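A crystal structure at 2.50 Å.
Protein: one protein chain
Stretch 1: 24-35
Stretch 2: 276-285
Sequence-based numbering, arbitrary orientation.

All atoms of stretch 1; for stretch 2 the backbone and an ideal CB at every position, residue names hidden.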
ATOM      1  N   THR A  24      -8.352   3.524   9.575  1.00 39.14           N
ATOM      2  CA  THR A  24      -9.306   2.431   9.583  1.00 36.35           C
ATOM      3  C   THR A  24      -8.795   1.218  10.358  1.00 36.89           C
ATOM      4  O   THR A  24      -9.489   0.693  11.234  1.00 37.14           O
ATOM      5  CB  THR A  24      -9.639   1.997   8.161  1.00 36.09           C
ATOM      6  OG1 THR A  24     -10.000   3.143   7.379  1.00 34.62           O
ATOM      7  CG2 THR A  24     -10.793   1.038   8.185  1.00 39.52           C
ATOM      8  N   PHE A  25      -7.581   0.770  10.068  1.00 38.48           N
ATOM      9  CA  PHE A  25      -7.033  -0.348  10.826  1.00 33.80           C
ATOM     10  C   PHE A  25      -6.844   0.011  12.299  1.00 33.97           C
ATOM     11  O   PHE A  25      -7.310  -0.704  13.180  1.00 30.49           O
ATOM     12  CB  PHE A  25      -5.737  -0.819  10.188  1.00 23.08           C
ATOM     13  CG  PHE A  25      -5.948  -1.725   9.015  1.00 19.48           C
ATOM     14  CD1 PHE A  25      -6.245  -3.059   9.205  1.00 20.98           C
ATOM     15  CD2 PHE A  25      -5.863  -1.238   7.710  1.00 25.30           C
ATOM     16  CE1 PHE A  25      -6.442  -3.898   8.114  1.00 25.37           C
ATOM     17  CE2 PHE A  25      -6.060  -2.073   6.615  1.00 17.29           C
ATOM     18  CZ  PHE A  25      -6.347  -3.402   6.819  1.00 16.11           C
ATOM     19  N   ASP A  26      -6.340   1.214  12.544  1.00 36.47           N
ATOM     20  CA  ASP A  26      -6.231   1.735  13.903  1.00 41.47           C
ATOM     21  C   ASP A  26      -7.569   1.564  14.622  1.00 41.03           C
ATOM     22  O   ASP A  26      -7.649   0.847  15.613  1.00 42.94           O
ATOM     23  CB  ASP A  26      -5.838   3.225  13.885  1.00 45.40           C
ATOM     24  CG  ASP A  26      -4.362   3.455  13.541  1.00 46.91           C
ATOM     25  OD1 ASP A  26      -3.567   2.497  13.660  1.00 54.42           O
ATOM     26  OD2 ASP A  26      -3.986   4.602  13.189  1.00 38.15           O
ATOM     27  N   GLN A  27      -8.632   2.069  13.991  1.00 46.29           N
ATOM     28  CA  GLN A  27     -10.014   1.981  14.487  1.00 42.11           C
ATOM     29  C   GLN A  27     -10.415   0.548  14.840  1.00 38.18           C
ATOM     30  O   GLN A  27     -11.253   0.326  15.705  1.00 39.82           O
ATOM     31  CB  GLN A  27     -10.997   2.526  13.436  1.00 47.15           C
ATOM     32  CG  GLN A  27     -11.277   4.026  13.511  1.00 62.48           C
ATOM     33  CD  GLN A  27     -12.081   4.553  12.311  1.00 72.23           C
ATOM     34  OE1 GLN A  27     -13.313   4.539  12.310  1.00 78.35           O
ATOM     35  NE2 GLN A  27     -11.377   5.069  11.316  1.00 73.66           N
ATOM     36  N   ILE A  28      -9.843  -0.423  14.142  1.00 35.74           N
ATOM     37  CA  ILE A  28     -10.198  -1.809  14.369  1.00 31.62           C
ATOM     38  C   ILE A  28      -9.322  -2.451  15.445  1.00 34.73           C
ATOM     39  O   ILE A  28      -9.835  -3.128  16.329  1.00 33.08           O
ATOM     40  CB  ILE A  28     -10.122  -2.606  13.052  1.00 27.96           C
ATOM     41  CG1 ILE A  28     -11.127  -2.052  12.057  1.00 23.23           C
ATOM     42  CG2 ILE A  28     -10.457  -4.053  13.275  1.00 26.36           C
ATOM     43  CD1 ILE A  28     -10.695  -2.303  10.668  1.00 29.32           C
ATOM     44  N   PHE A  29      -8.015  -2.216  15.403  1.00 34.92           N
ATOM     45  CA  PHE A  29      -7.123  -2.716  16.440  1.00 31.99           C
ATOM     46  C   PHE A  29      -7.476  -2.108  17.797  1.00 36.69           C
ATOM     47  O   PHE A  29      -7.171  -2.674  18.836  1.00 40.93           O
ATOM     48  CB  PHE A  29      -5.675  -2.372  16.122  1.00 21.03           C
ATOM     49  CG  PHE A  29      -5.221  -2.834  14.783  1.00 19.81           C
ATOM     50  CD1 PHE A  29      -5.759  -3.966  14.207  1.00 20.24           C
ATOM     51  CD2 PHE A  29      -4.211  -2.150  14.119  1.00 19.68           C
ATOM     52  CE1 PHE A  29      -5.288  -4.415  12.982  1.00 22.15           C
ATOM     53  CE2 PHE A  29      -3.745  -2.575  12.911  1.00 22.21           C
ATOM     54  CZ  PHE A  29      -4.281  -3.716  12.334  1.00 20.94           C
ATOM     55  N   ARG A  30      -8.034  -0.906  17.785  1.00 42.24           N
ATOM     56  CA  ARG A  30      -8.470  -0.251  19.013  1.00 48.49           C
ATOM     57  C   ARG A  30      -9.808  -0.842  19.446  1.00 51.82           C
ATOM     58  O   ARG A  30     -10.014  -1.174  20.616  1.00 57.19           O
ATOM     59  CB  ARG A  30      -8.618   1.244  18.776  1.00 46.92           C
ATOM     60  CG  ARG A  30      -9.177   2.004  19.957  1.00 62.51           C
ATOM     61  CD  ARG A  30      -9.984   3.196  19.482  1.00 72.30           C
ATOM     62  NE  ARG A  30     -11.387   3.075  19.869  1.00 78.96           N
ATOM     63  CZ  ARG A  30     -12.387   2.886  19.015  1.00 84.45           C
ATOM     64  NH1 ARG A  30     -12.157   2.920  17.708  1.00 81.52           N
ATOM     65  NH2 ARG A  30     -13.623   2.690  19.471  1.00 89.66           N
ATOM     66  N   ARG A  31     -10.682  -1.036  18.463  1.00 54.03           N
ATOM     67  CA  ARG A  31     -11.988  -1.646  18.653  1.00 51.36           C
ATOM     68  C   ARG A  31     -11.854  -3.067  19.174  1.00 48.33           C
ATOM     69  O   ARG A  31     -12.751  -3.556  19.840  1.00 48.99           O
ATOM     70  CB  ARG A  31     -12.726  -1.665  17.318  1.00 59.39           C
ATOM     71  CG  ARG A  31     -14.232  -1.674  17.412  1.00 65.18           C
ATOM     72  CD  ARG A  31     -14.823  -0.758  16.357  1.00 76.06           C
ATOM     73  NE  ARG A  31     -14.548   0.648  16.653  1.00 90.73           N
ATOM     74  CZ  ARG A  31     -15.015   1.670  15.942  1.00 97.05           C
ATOM     75  NH1 ARG A  31     -15.606   1.451  14.774  1.00  0.00           N
ATOM     76  NH2 ARG A  31     -14.814   2.917  16.356  1.00  0.00           N
ATOM     77  N   GLU A  32     -10.765  -3.751  18.829  1.00 44.92           N
ATOM     78  CA  GLU A  32     -10.639  -5.166  19.156  1.00 42.92           C
ATOM     79  C   GLU A  32      -9.514  -5.499  20.139  1.00 40.03           C
ATOM     80  O   GLU A  32      -9.313  -6.662  20.474  1.00 43.97           O
ATOM     81  CB  GLU A  32     -10.478  -6.003  17.876  1.00 48.22           C
ATOM     82  CG  GLU A  32     -11.368  -5.588  16.688  1.00 57.37           C
ATOM     83  CD  GLU A  32     -12.871  -5.845  16.885  1.00 60.98           C
ATOM     84  OE1 GLU A  32     -13.265  -6.997  17.169  1.00 59.51           O
ATOM     85  OE2 GLU A  32     -13.675  -4.910  16.656  1.00 59.25           O
ATOM     86  N   GLY A  33      -8.776  -4.496  20.599  1.00 40.55           N
ATOM     87  CA  GLY A  33      -7.732  -4.737  21.586  1.00 40.91           C
ATOM     88  C   GLY A  33      -6.428  -5.276  21.016  1.00 43.71           C
ATOM     89  O   GLY A  33      -5.524  -5.662  21.760  1.00 45.45           O
ATOM     90  N   VAL A  34      -6.320  -5.265  19.692  1.00 49.80           N
ATOM     91  CA  VAL A  34      -5.133  -5.729  18.980  1.00 47.73           C
ATOM     92  C   VAL A  34      -3.978  -4.744  19.151  1.00 54.77           C
ATOM     93  O   VAL A  34      -3.993  -3.656  18.564  1.00 52.55           O
ATOM     94  CB  VAL A  34      -5.451  -5.896  17.470  1.00 41.03           C
ATOM     95  CG1 VAL A  34      -4.209  -6.228  16.684  1.00 36.72           C
ATOM     96  CG2 VAL A  34      -6.505  -6.976  17.289  1.00 44.18           C
ATOM     97  N   LYS A  35      -3.018  -5.099  20.006  1.00 54.17           N
ATOM     98  CA  LYS A  35      -1.774  -4.335  20.125  1.00 54.44           C
ATOM     99  C   LYS A  35      -0.924  -4.555  18.877  1.00 52.25           C
ATOM    100  O   LYS A  35      -0.541  -5.691  18.583  1.00 55.62           O
ATOM    101  CB  LYS A  35      -0.996  -4.759  21.376  1.00 55.92           C
ATOM    102  CG  LYS A  35       0.252  -3.920  21.668  1.00 67.76           C
ATOM    103  CD  LYS A  35      -0.000  -2.414  21.508  1.00 74.78           C
ATOM    104  CE  LYS A  35       1.288  -1.582  21.611  1.00 76.83           C
ATOM    105  NZ  LYS A  35       1.184  -0.240  20.916  1.00 81.81           N
ATOM    106  N   UNK A 276     -13.226  -6.204   7.302  1.00 11.71           N
ATOM    107  CA  UNK A 276     -11.929  -6.563   7.860  1.00 11.88           C
ATOM    108  C   UNK A 276     -11.969  -6.844   9.351  1.00 19.96           C
ATOM    109  O   UNK A 276     -11.009  -7.358   9.934  1.00 23.04           O
ATOM    110  CB  UNK A 276     -10.922  -5.444   7.584  1.00 11.88           C
ATOM    111  N   UNK A 277     -12.974  -6.312  10.015  1.00 25.94           N
ATOM    112  CA  UNK A 277     -13.051  -6.485  11.446  1.00 24.85           C
ATOM    113  C   UNK A 277     -12.964  -7.961  11.877  1.00 27.49           C
ATOM    114  O   UNK A 277     -12.050  -8.308  12.624  1.00 32.15           O
ATOM    115  CB  UNK A 277     -14.352  -5.866  11.960  1.00 24.85           C
ATOM    116  N   UNK A 278     -13.758  -8.873  11.240  1.00 25.17           N
ATOM    117  CA  UNK A 278     -13.694 -10.328  11.470  1.00 22.56           C
ATOM    118  C   UNK A 278     -12.515 -11.166  10.931  1.00 24.02           C
ATOM    119  O   UNK A 278     -12.295 -12.297  11.380  1.00 24.16           O
ATOM    120  CB  UNK A 278     -14.969 -10.929  10.875  1.00 22.56           C
ATOM    121  N   UNK A 279     -11.835 -10.698   9.894  1.00 25.45           N
ATOM    122  CA  UNK A 279     -10.659 -11.422   9.477  1.00 24.84           C
ATOM    123  C   UNK A 279      -9.539 -11.155  10.483  1.00 26.97           C
ATOM    124  O   UNK A 279      -8.852 -12.083  10.895  1.00 33.23           O
ATOM    125  CB  UNK A 279     -10.243 -11.022   8.060  1.00 24.84           C
ATOM    126  N   UNK A 280      -9.441  -9.916  10.968  1.00 25.55           N
ATOM    127  CA  UNK A 280      -8.406  -9.537  11.921  1.00 21.15           C
ATOM    128  C   UNK A 280      -8.695 -10.132  13.274  1.00 23.09           C
ATOM    129  O   UNK A 280      -7.791 -10.336  14.072  1.00 25.39           O
ATOM    130  CB  UNK A 280      -8.290  -8.015  12.026  1.00 21.15           C
ATOM    131  N   UNK A 281      -9.950 -10.474  13.509  1.00 26.06           N
ATOM    132  CA  UNK A 281     -10.299 -11.196  14.715  1.00 33.48           C
ATOM    133  C   UNK A 281      -9.948 -12.661  14.561  1.00 34.69           C
ATOM    134  O   UNK A 281      -9.145 -13.184  15.322  1.00 40.53           O
ATOM    135  CB  UNK A 281     -11.785 -11.029  15.038  1.00 33.48           C
ATOM    136  N   UNK A 282     -10.424 -13.288  13.494  1.00 37.99           N
ATOM    137  CA  UNK A 282     -10.136 -14.698  13.244  1.00 36.64           C
ATOM    138  C   UNK A 282      -8.637 -14.949  13.197  1.00 37.53           C
ATOM    139  O   UNK A 282      -8.179 -16.090  13.069  1.00 40.93           O
ATOM    140  CB  UNK A 282     -10.786 -15.153  11.936  1.00 36.64           C
ATOM    141  N   UNK A 283      -7.893 -13.853  13.160  1.00 37.17           N
ATOM    142  CA  UNK A 283      -6.457 -13.878  13.006  1.00 37.02           C
ATOM    143  C   UNK A 283      -5.842 -13.715  14.403  1.00 34.90           C
ATOM    144  O   UNK A 283      -5.021 -14.531  14.813  1.00 38.26           O
ATOM    145  CB  UNK A 283      -5.981 -12.787  12.045  1.00 37.02           C
ATOM    146  N   UNK A 284      -6.421 -12.826  15.199  1.00 36.49           N
ATOM    147  CA  UNK A 284      -5.926 -12.516  16.535  1.00 41.12           C
ATOM    148  C   UNK A 284      -6.352 -13.582  17.540  1.00 46.54           C
ATOM    149  O   UNK A 284      -5.689 -13.778  18.552  1.00 48.71           O
ATOM    150  CB  UNK A 284      -6.426 -11.141  16.981  1.00 41.12           C
ATOM    151  N   UNK A 285      -7.334 -14.385  17.149  1.00 51.11           N
ATOM    152  CA  UNK A 285      -7.854 -15.474  17.980  1.00 51.81           C
ATOM    153  C   UNK A 285      -7.222 -16.850  17.693  1.00 51.42           C
ATOM    154  O   UNK A 285      -7.428 -17.786  18.462  1.00 56.96           O
ATOM    155  CB  UNK A 285      -9.369 -15.570  17.785  1.00 51.81           C
TER

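Position 276 points its CA-to-CB bond toward the first helix, with the ideal CB 4.4 Å from Ile 28 CD1 and 4.8 Å from Phe 25 CE1. Stretch 1 offers only hydrocarbon here, so a medium-sized aliphatic or an aromatic side chain would suit. The residue is Leu 276, whose CD2 comes within 3.9 Å of Phe 25 CZ.

At 277 the CB points sideways, and the surroundings are mixed: the ideal CB lies 4.5 Å from Ile 28 CG2 and 4.8 Å from Glu 32 OE2. The CA is also just 6.2 Å from the CA of Ile 28, which favours a compact side chain such as alanine, serine, threonine or valine. Thr 277 is compact enough for the site, though its hydroxyl does not serve Glu 32: OG1 lies 3.8 Å from Ile 28 CG1 and is hydrogen-bonded elsewhere in the structure, while CG2 packs 3.6 Å from Glu 32 OE2.

Positions 278 and 279 have nothing of stretch 1 within 5.5 Å of their ideal CB atoms, so this contact hardly restricts them. At 278 the CB points away and phi is -73°, a value proline accepts; the residues are Pro 278 and Leu 279.

Position 280 points toward stretch 1 again, its ideal CB 4.7 Å from Ile 28 CG2 and 4.8 Å from Phe 29 CE1. Leucine, isoleucine, valine or methionine could fill such an apolar site. Ile 280 fills it: CD1 meets the edge of the Phe 25 ring, 3.5 Å from Phe 25 CE1, and both CD1 and CG2 lie 3.8 Å from Phe 29 CE1.

At 281 the CB points sideways, 4.8 Å from Glu 32 OE1. The nearby carboxylate would lead one to expect a basic or neutral hydrogen-bonding residue. Asp 281 is therefore a surprise. Its OD2 lies 2.8 Å from Glu 32 OE1, a separation that would repel two bare carboxylates and suggests that one acid group probably holds a proton.

At 284 the CB points toward Val 34, with the ideal CB 4.2 Å from Val 34 CG2. A small or medium apolar residue suits so near a methyl group. Val 284 places its CG2 3.4 Å from Val 34 CG2, a tight contact.

Positions 282, 283 and 285 are out of reach of stretch 1, which leaves their choice open; they are Arg 282, Val 283 and Arg 285.

Stretch 2, residues 276-285: LTPLIDRVVR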
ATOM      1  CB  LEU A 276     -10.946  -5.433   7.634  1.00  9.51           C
ATOM      2  CG  LEU A 276     -10.004  -5.343   6.439  1.00 11.81           C
ATOM      3  CD1 LEU A 276     -10.277  -6.336   5.339  1.00  6.08           C
ATOM      4  CD2 LEU A 276     -10.109  -3.923   5.943  1.00 10.97           C
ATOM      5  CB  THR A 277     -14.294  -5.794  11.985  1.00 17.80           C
ATOM      6  OG1 THR A 277     -14.086  -4.381  11.953  1.00 23.12           O
ATOM      7  CG2 THR A 277     -14.589  -6.249  13.392  1.00 25.31           C
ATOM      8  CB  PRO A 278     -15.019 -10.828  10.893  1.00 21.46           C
ATOM      9  CG  PRO A 278     -15.406  -9.832   9.913  1.00 17.27           C
ATOM     10  CD  PRO A 278     -15.015  -8.524  10.561  1.00 23.00           C
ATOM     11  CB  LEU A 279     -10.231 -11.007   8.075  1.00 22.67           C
ATOM     12  CG  LEU A 279     -11.289 -10.805   7.006  1.00 18.44           C
ATOM     13  CD1 LEU A 279     -10.610 -10.823   5.664  1.00 24.33           C
ATOM     14  CD2 LEU A 279     -12.335 -11.887   7.076  1.00 26.38           C
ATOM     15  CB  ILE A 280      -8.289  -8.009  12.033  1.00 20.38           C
ATOM     16  CG1 ILE A 280      -7.670  -7.466  10.743  1.00 17.61           C
ATOM     17  CG2 ILE A 280      -7.399  -7.621  13.216  1.00 20.31           C
ATOM     18  CD1 ILE A 280      -7.808  -5.988  10.535  1.00 13.48           C
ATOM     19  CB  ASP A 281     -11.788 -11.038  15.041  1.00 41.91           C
ATOM     20  CG  ASP A 281     -12.112  -9.693  15.682  1.00 53.04           C
ATOM     21  OD1 ASP A 281     -11.260  -9.146  16.421  1.00 54.50           O
ATOM     22  OD2 ASP A 281     -13.233  -9.187  15.462  1.00 57.72           O
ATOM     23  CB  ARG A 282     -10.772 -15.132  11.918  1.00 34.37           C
ATOM     24  CG  ARG A 282     -12.271 -15.617  12.060  1.00 46.49           C
ATOM     25  CD  ARG A 282     -12.281 -17.148  12.319  1.00 49.01           C
ATOM     26  NE  ARG A 282     -11.633 -17.860  11.177  1.00 57.61           N
ATOM     27  CZ  ARG A 282     -10.980 -19.034  11.281  1.00 65.27           C
ATOM     28  NH1 ARG A 282     -10.717 -19.568  12.505  1.00 71.60           N
ATOM     29  NH2 ARG A 282     -10.565 -19.689  10.166  1.00 70.36           N
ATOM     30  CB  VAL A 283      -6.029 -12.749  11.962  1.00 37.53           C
ATOM     31  CG1 VAL A 283      -5.357 -11.574  12.649  1.00 46.38           C
ATOM     32  CG2 VAL A 283      -5.144 -13.331  10.827  1.00 28.63           C
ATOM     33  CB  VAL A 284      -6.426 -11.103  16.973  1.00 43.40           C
ATOM     34  CG1 VAL A 284      -6.727 -11.043  18.471  1.00 40.40           C
ATOM     35  CG2 VAL A 284      -5.401 -10.079  16.588  1.00 30.90           C
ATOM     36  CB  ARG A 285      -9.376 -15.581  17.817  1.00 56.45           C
ATOM     37  CG  ARG A 285     -10.164 -14.377  18.309  1.00 70.91           C
ATOM     38  CD  ARG A 285     -11.642 -14.527  17.986  1.00 79.63           C
ATOM     39  NE  ARG A 285     -12.276 -15.547  18.815  1.00 88.58           N
ATOM     40  CZ  ARG A 285     -13.522 -15.983  18.656  1.00 95.49           C
ATOM     41  NH1 ARG A 285     -14.252 -15.579  17.623  1.00  0.00           N
ATOM     42  NH2 ARG A 285     -14.030 -16.858  19.513  1.00 97.28           N
TER
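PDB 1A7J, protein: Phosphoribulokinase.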